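Local atomic coordinates of ribonucleoside-diphosphate reductase subunit beta (Clostridium botulinum, PDB entry 6ZJK), a protein that forms the diiron R2 subunit of a ribonucleotide reductase and probably supplies the radical needed to reduce ribonucleoside diphosphates to deoxyribonucleoside diphosphates. Residues L218-K223 with D332-L337; D296-R301 with H326-I331. All coordinates share one frame; numbering follows the deposited sequence. Where two conformers were deposited one is given.

Contact 1 (L218-K223 with D332-L337); sequences LARQGK and DGFSKL
Phe334 reaches the end of helix 190-220 with the far corner of its ring. Phe334 CZ lies 3.9 Å from Ala219 CB, and the methyl sits at the ring edge, close to the ring plane. Arg220 adds a second contact to the same ring corner, its backbone N lying 4.0 Å from Phe334 CZ. Phe334 CE2 is 4.2 Å from Arg220 CG, so the aliphatic root of the arginine also touches the ring while its charged end runs on to a cation-pi contact with Trp330. The join is small, burying about 110 Å² at the protein surface, and rests on van der Waals contact. The direction of the ring follows from the first torsion, with CG of Phe334 anti to the backbone N (chi1 -168°). Trp330, one turn earlier, meets the phenyl group edge-to-face, Lys232 of helix 225-255 makes a cation-pi contact with it, and Ser228 of the same helix touches it. On the other segment the helix ends in a capped turn. Leu218 O takes bonds from both Gln221 N and Lys223 N, and Gly222 N bonds to Ala219 O at 3.0 Å. Lys223 then forms a salt bridge with Glu92. With Gly222 at positive phi, this is a Schellman motif ending a long helix of the all-helical R2 fold, and Phe334 packs against its last turn.

Contact 2 (D296-R301 with H326-I331); sequences DELIER and HPMEWI
Leu298 and Met328 make the closer-packed part of this contact. In the methionine conformer given, Leu298 CD1 comes within 3.6 Å of Met328 CG, while Leu298 CG lies 4.0 Å from the same methylene, so one branched end packs around a single point of the methionine chain. Leucine CG stands anti to the backbone N (chi1 178°), which carries the methyls across to the other segment although the side chain starts off obliquely to it. Leu298 CD1 also rests against the connecting backbone, 3.7 Å from Pro327 O, and Tyr302 of the same helix touches Met328 as well. The setting is a helix meeting the turn that leads into another: 296-301 opens helix 296-313, and the turn around Pro327 and Met328 leads into the short helix 330-334 of the predominantly helical R2 fold. Within that turn Met328 N donates to His326 ND1 (3.1 Å, N-H...N angle 156°), approaching tilted from the imidazole plane, and Tyr305 stacks on the same ring. Whereas Met328 is buried, Arg301 is partly exposed at the margin of the contact, and its spacings are wider. Pro327, well covered by the helix, turns its CG to the main chain there, 3.8 Å from Arg301 C. Pro327 CB lies 4.1 Å from Arg301 NE, near the plane of the guanidinium and at its edge. A bend at chi3 (46°) folds the arginine chain back beside the proline. Here the pairing is by van der Waals contact, with the arginine side chain also touching Ile323.

In the fold
The two contacts share helix 330-334 and the turn before it: contact 2 sets that turn against helix 296-313, and contact 1 sets Phe334 against the end of helix 190-220. Their centres lie about 15 Å apart, on the same side of the chain's centre. Arg220 of contact 1 and Trp330 of contact 2 meet directly, with Arg220 NH2 3.4 Å from Trp330 CG, and Asp332 OD1 packs 3.4 Å from His326 NE2. In sequence, contact 2 is nested within the loop that contact 1 closes. Neither contact includes a ligand of the diiron centre, although helix 190-220, which contributes to contact 1, carries Glu204, and neighbouring helix 225-255 carries Glu238 and His241.

Contact 1 (L218-K223 with D332-L337)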
loop_
_atom_site.group_PDB
_atom_site.type_symbol
_atom_site.label_atom_id
_atom_site.label_comp_id
_atom_site.label_asym_id
_atom_site.label_seq_id
_atom_site.Cartn_x
_atom_site.Cartn_y
_atom_site.Cartn_z
ATOM N N LEU A 218 1.633 31.184 -5.000
ATOM C CA LEU A 218 0.577 31.822 -4.209
ATOM C C LEU A 218 1.079 32.167 -2.813
ATOM O O LEU A 218 0.975 33.320 -2.369
ATOM C CB LEU A 218 -0.658 30.917 -4.113
ATOM C CG LEU A 218 -1.596 30.779 -5.316
ATOM C CD1 LEU A 218 -2.830 29.963 -4.940
ATOM C CD2 LEU A 218 -1.979 32.166 -5.837
ATOM N N ALA A 219 1.662 31.169 -2.124
ATOM C CA ALA A 219 2.136 31.336 -0.750
ATOM C C ALA A 219 3.249 32.363 -0.637
ATOM O O ALA A 219 3.372 33.027 0.400
ATOM C CB ALA A 219 2.637 29.999 -0.200
ATOM N N ARG A 220 4.071 32.512 -1.681
ATOM C CA ARG A 220 5.119 33.526 -1.638
ATOM C C ARG A 220 4.515 34.923 -1.527
ATOM O O ARG A 220 5.161 35.833 -0.991
ATOM C CB ARG A 220 6.023 33.436 -2.884
ATOM C CG ARG A 220 7.508 33.872 -2.677
ATOM C CD ARG A 220 8.236 34.030 -4.016
ATOM N NE ARG A 220 9.664 34.350 -3.888
ATOM C CZ ARG A 220 10.411 34.788 -4.889
ATOM N NH1 ARG A 220 9.852 34.988 -6.085
ATOM N NH2 ARG A 220 11.708 35.052 -4.703
ATOM N N GLN A 221 3.273 35.106 -2.003
ATOM C CA GLN A 221 2.558 36.375 -1.903
ATOM C C GLN A 221 1.690 36.486 -0.659
ATOM O O GLN A 221 0.994 37.495 -0.507
ATOM C CB GLN A 221 1.612 36.586 -3.095
ATOM C CG GLN A 221 2.147 36.232 -4.456
ATOM C CD GLN A 221 1.054 36.295 -5.508
ATOM O OE1 GLN A 221 0.089 37.025 -5.353
ATOM N NE2 GLN A 221 1.146 35.438 -6.519
ATOM N N GLY A 222 1.659 35.469 0.197
ATOM C CA GLY A 222 0.820 35.517 1.380
ATOM C C GLY A 222 -0.564 34.907 1.235
ATOM O O GLY A 222 -1.397 35.089 2.131
ATOM N N LYS A 223 -0.840 34.204 0.138
ATOM C CA LYS A 223 -2.149 33.625 -0.140
ATOM C C LYS A 223 -2.070 32.101 -0.032
ATOM O O LYS A 223 -1.175 31.478 -0.616
ATOM C CB LYS A 223 -2.634 34.062 -1.532
ATOM C CG LYS A 223 -2.849 35.594 -1.679
ATOM C CD LYS A 223 -2.978 36.073 -3.154
ATOM C CE LYS A 223 -3.212 37.594 -3.249
ATOM N NZ LYS A 223 -3.008 38.188 -4.616
ATOM N N ASP A 332 13.857 26.258 -4.472
ATOM C CA ASP A 332 14.558 25.172 -3.792
ATOM C C ASP A 332 14.574 25.383 -2.285
ATOM O O ASP A 332 14.250 24.470 -1.519
ATOM C CB ASP A 332 15.979 25.029 -4.344
ATOM C CG ASP A 332 15.981 24.542 -5.773
ATOM O OD1 ASP A 332 14.871 24.260 -6.291
ATOM O OD2 ASP A 332 17.071 24.402 -6.366
ATOM N N GLY A 333 14.900 26.597 -1.842
ATOM C CA GLY A 333 14.866 26.881 -0.417
ATOM C C GLY A 333 13.441 26.979 0.109
ATOM O O GLY A 333 13.159 26.567 1.237
ATOM N N PHE A 334 12.524 27.515 -0.705
ATOM C CA PHE A 334 11.149 27.717 -0.261
ATOM C C PHE A 334 10.446 26.392 0.024
ATOM O O PHE A 334 9.702 26.278 0.998
ATOM C CB PHE A 334 10.374 28.518 -1.310
ATOM C CG PHE A 334 9.045 29.022 -0.826
ATOM C CD1 PHE A 334 7.903 28.238 -0.944
ATOM C CD2 PHE A 334 8.935 30.291 -0.265
ATOM C CE1 PHE A 334 6.669 28.705 -0.497
ATOM C CE2 PHE A 334 7.707 30.759 0.194
ATOM C CZ PHE A 334 6.571 29.974 0.062
ATOM N N SER A 335 10.678 25.375 -0.808
ATOM C CA SER A 335 9.982 24.098 -0.692
ATOM C C SER A 335 10.414 23.271 0.519
ATOM O O SER A 335 9.774 22.254 0.807
ATOM C CB SER A 335 10.199 23.291 -1.969
ATOM O OG SER A 335 11.565 22.877 -2.078
ATOM N N LYS A 336 11.462 23.677 1.232
ATOM C CA LYS A 336 11.998 22.881 2.330
ATOM C C LYS A 336 11.200 23.085 3.612
ATOM O O LYS A 336 10.563 24.119 3.817
ATOM C CB LYS A 336 13.462 23.236 2.580
ATOM C CG LYS A 336 14.445 22.257 1.993
ATOM C CD LYS A 336 14.180 21.995 0.518
ATOM C CE LYS A 336 15.274 21.129 -0.113
ATOM N NZ LYS A 336 15.084 21.033 -1.592
ATOM N N LEU A 337 11.209 22.061 4.462
ATOM C CA LEU A 337 10.539 22.132 5.755
ATOM C C LEU A 337 11.500 22.555 6.864
ATOM O O LEU A 337 11.210 23.487 7.619
ATOM C CB LEU A 337 9.893 20.789 6.095
ATOM C CG LEU A 337 8.685 20.477 5.211
ATOM C CD1 LEU A 337 8.380 18.992 5.185
ATOM C CD2 LEU A 337 7.467 21.291 5.652
#

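Contact 2 (D296-R301 with H326-I331)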
loop_
_atom_site.group_PDB
_atom_site.type_symbol
_atom_site.label_atom_id
_atom_site.label_comp_id
_atom_site.label_asym_id
_atom_site.label_seq_id
_atom_site.Cartn_x
_atom_site.Cartn_y
_atom_site.Cartn_z
ATOM N N ASP A 296 4.362 33.091 -19.145
ATOM C CA ASP A 296 4.547 32.005 -20.063
ATOM C C ASP A 296 5.976 31.522 -20.356
ATOM O O ASP A 296 6.168 30.375 -20.600
ATOM C CB ASP A 296 3.851 32.302 -21.357
ATOM C CG ASP A 296 2.385 32.316 -21.221
ATOM O OD1 ASP A 296 1.683 32.444 -22.206
ATOM O OD2 ASP A 296 1.916 32.166 -20.126
ATOM N N GLU A 297 6.930 32.429 -20.353
ATOM C CA GLU A 297 8.285 32.080 -20.672
ATOM C C GLU A 297 8.980 31.504 -19.489
ATOM O O GLU A 297 9.711 30.604 -19.606
ATOM C CB GLU A 297 9.065 33.310 -21.138
ATOM C CG GLU A 297 10.406 32.965 -21.743
ATOM C CD GLU A 297 11.399 34.125 -21.895
ATOM O OE1 GLU A 297 12.544 33.818 -22.199
ATOM O OE2 GLU A 297 11.075 35.312 -21.728
ATOM N N LEU A 298 8.672 31.975 -18.308
ATOM C CA LEU A 298 9.211 31.432 -17.110
ATOM C C LEU A 298 8.723 30.018 -16.842
ATOM O O LEU A 298 9.426 29.238 -16.326
ATOM C CB LEU A 298 8.933 32.339 -15.984
ATOM C CG LEU A 298 9.412 31.856 -14.683
ATOM C CD1 LEU A 298 10.903 31.814 -14.665
ATOM C CD2 LEU A 298 8.920 32.792 -13.640
ATOM N N ILE A 299 7.522 29.701 -17.248
ATOM C CA ILE A 299 6.985 28.400 -17.119
ATOM C C ILE A 299 7.665 27.499 -18.130
ATOM O O ILE A 299 7.926 26.380 -17.857
ATOM C CB ILE A 299 5.454 28.434 -17.329
ATOM C CG1 ILE A 299 4.763 29.091 -16.158
ATOM C CG2 ILE A 299 4.879 27.078 -17.448
ATOM C CD1 ILE A 299 3.308 29.304 -16.384
ATOM N N GLU A 300 7.915 28.006 -19.313
ATOM C CA GLU A 300 8.589 27.272 -20.363
ATOM C C GLU A 300 9.969 26.893 -19.941
ATOM O O GLU A 300 10.353 25.791 -20.015
ATOM C CB GLU A 300 8.717 28.143 -21.592
ATOM C CG GLU A 300 9.046 27.418 -22.870
ATOM C CD GLU A 300 9.782 28.274 -23.920
ATOM O OE1 GLU A 300 9.870 29.482 -23.758
ATOM O OE2 GLU A 300 10.266 27.732 -24.927
ATOM N N ARG A 301 10.692 27.849 -19.460
ATOM C CA ARG A 301 12.072 27.632 -19.049
ATOM C C ARG A 301 12.163 26.716 -17.830
ATOM O O ARG A 301 13.066 25.876 -17.745
ATOM C CB ARG A 301 12.736 28.990 -18.787
ATOM C CG ARG A 301 12.925 29.873 -20.052
ATOM C CD ARG A 301 13.704 31.178 -19.750
ATOM N NE ARG A 301 14.876 30.890 -18.928
ATOM C CZ ARG A 301 16.112 30.672 -19.365
ATOM N NH1 ARG A 301 16.408 30.743 -20.664
ATOM N NH2 ARG A 301 17.066 30.388 -18.478
ATOM N N HIS A 326 19.141 27.683 -13.390
ATOM C CA HIS A 326 17.837 27.502 -12.773
ATOM C C HIS A 326 17.058 28.805 -12.882
ATOM O O HIS A 326 17.489 29.821 -12.326
ATOM C CB HIS A 326 18.023 27.083 -11.317
ATOM C CG HIS A 326 16.782 26.583 -10.661
ATOM N ND1 HIS A 326 15.520 27.007 -11.023
ATOM C CD2 HIS A 326 16.608 25.707 -9.645
ATOM C CE1 HIS A 326 14.622 26.408 -10.259
ATOM N NE2 HIS A 326 15.259 25.616 -9.415
ATOM N N PRO A 327 15.916 28.827 -13.570
ATOM C CA PRO A 327 15.216 30.099 -13.795
ATOM C C PRO A 327 14.368 30.571 -12.624
ATOM O O PRO A 327 13.941 31.735 -12.631
ATOM C CB PRO A 327 14.345 29.799 -15.024
ATOM C CG PRO A 327 14.089 28.324 -14.928
ATOM C CD PRO A 327 15.300 27.707 -14.302
ATOM N N MET A 328 14.103 29.718 -11.626
ATOM C CA MET A 328 13.314 30.078 -10.449
ATOM C C MET A 328 14.011 29.548 -9.195
ATOM O O MET A 328 13.467 28.734 -8.454
ATOM C CB MET A 328 11.900 29.500 -10.510
ATOM C CG MET A 328 11.114 29.762 -11.772
ATOM S SD MET A 328 9.495 28.976 -11.640
ATOM C CE MET A 328 8.779 29.878 -10.266
ATOM N N GLU A 329 15.233 30.013 -8.938
ATOM C CA GLU A 329 16.076 29.413 -7.904
ATOM C C GLU A 329 15.448 29.461 -6.508
ATOM O O GLU A 329 15.791 28.624 -5.658
ATOM C CB GLU A 329 17.463 30.059 -7.909
ATOM C CG GLU A 329 18.416 29.270 -7.047
ATOM C CD GLU A 329 19.828 29.260 -7.570
ATOM O OE1 GLU A 329 20.021 29.527 -8.780
ATOM O OE2 GLU A 329 20.736 28.938 -6.773
ATOM N N TRP A 330 14.602 30.466 -6.252
ATOM C CA TRP A 330 14.019 30.634 -4.925
ATOM C C TRP A 330 13.200 29.427 -4.491
ATOM O O TRP A 330 13.036 29.218 -3.287
ATOM C CB TRP A 330 13.133 31.885 -4.887
ATOM C CG TRP A 330 11.946 31.804 -5.814
ATOM C CD1 TRP A 330 11.884 32.236 -7.118
ATOM C CD2 TRP A 330 10.651 31.260 -5.510
ATOM N NE1 TRP A 330 10.630 31.987 -7.637
ATOM C CE2 TRP A 330 9.857 31.390 -6.672
ATOM C CE3 TRP A 330 10.091 30.665 -4.374
ATOM C CZ2 TRP A 330 8.528 30.957 -6.726
ATOM C CZ3 TRP A 330 8.755 30.235 -4.428
ATOM C CH2 TRP A 330 7.999 30.380 -5.597
ATOM N N ILE A 331 12.697 28.627 -5.436
ATOM C CA ILE A 331 11.834 27.488 -5.111
ATOM C C ILE A 331 12.559 26.466 -4.233
ATOM O O ILE A 331 11.947 25.826 -3.362
ATOM C CB ILE A 331 11.320 26.830 -6.404
ATOM C CG1 ILE A 331 10.201 27.650 -7.026
ATOM C CG2 ILE A 331 10.748 25.456 -6.125
ATOM C CD1 ILE A 331 9.643 27.008 -8.276
#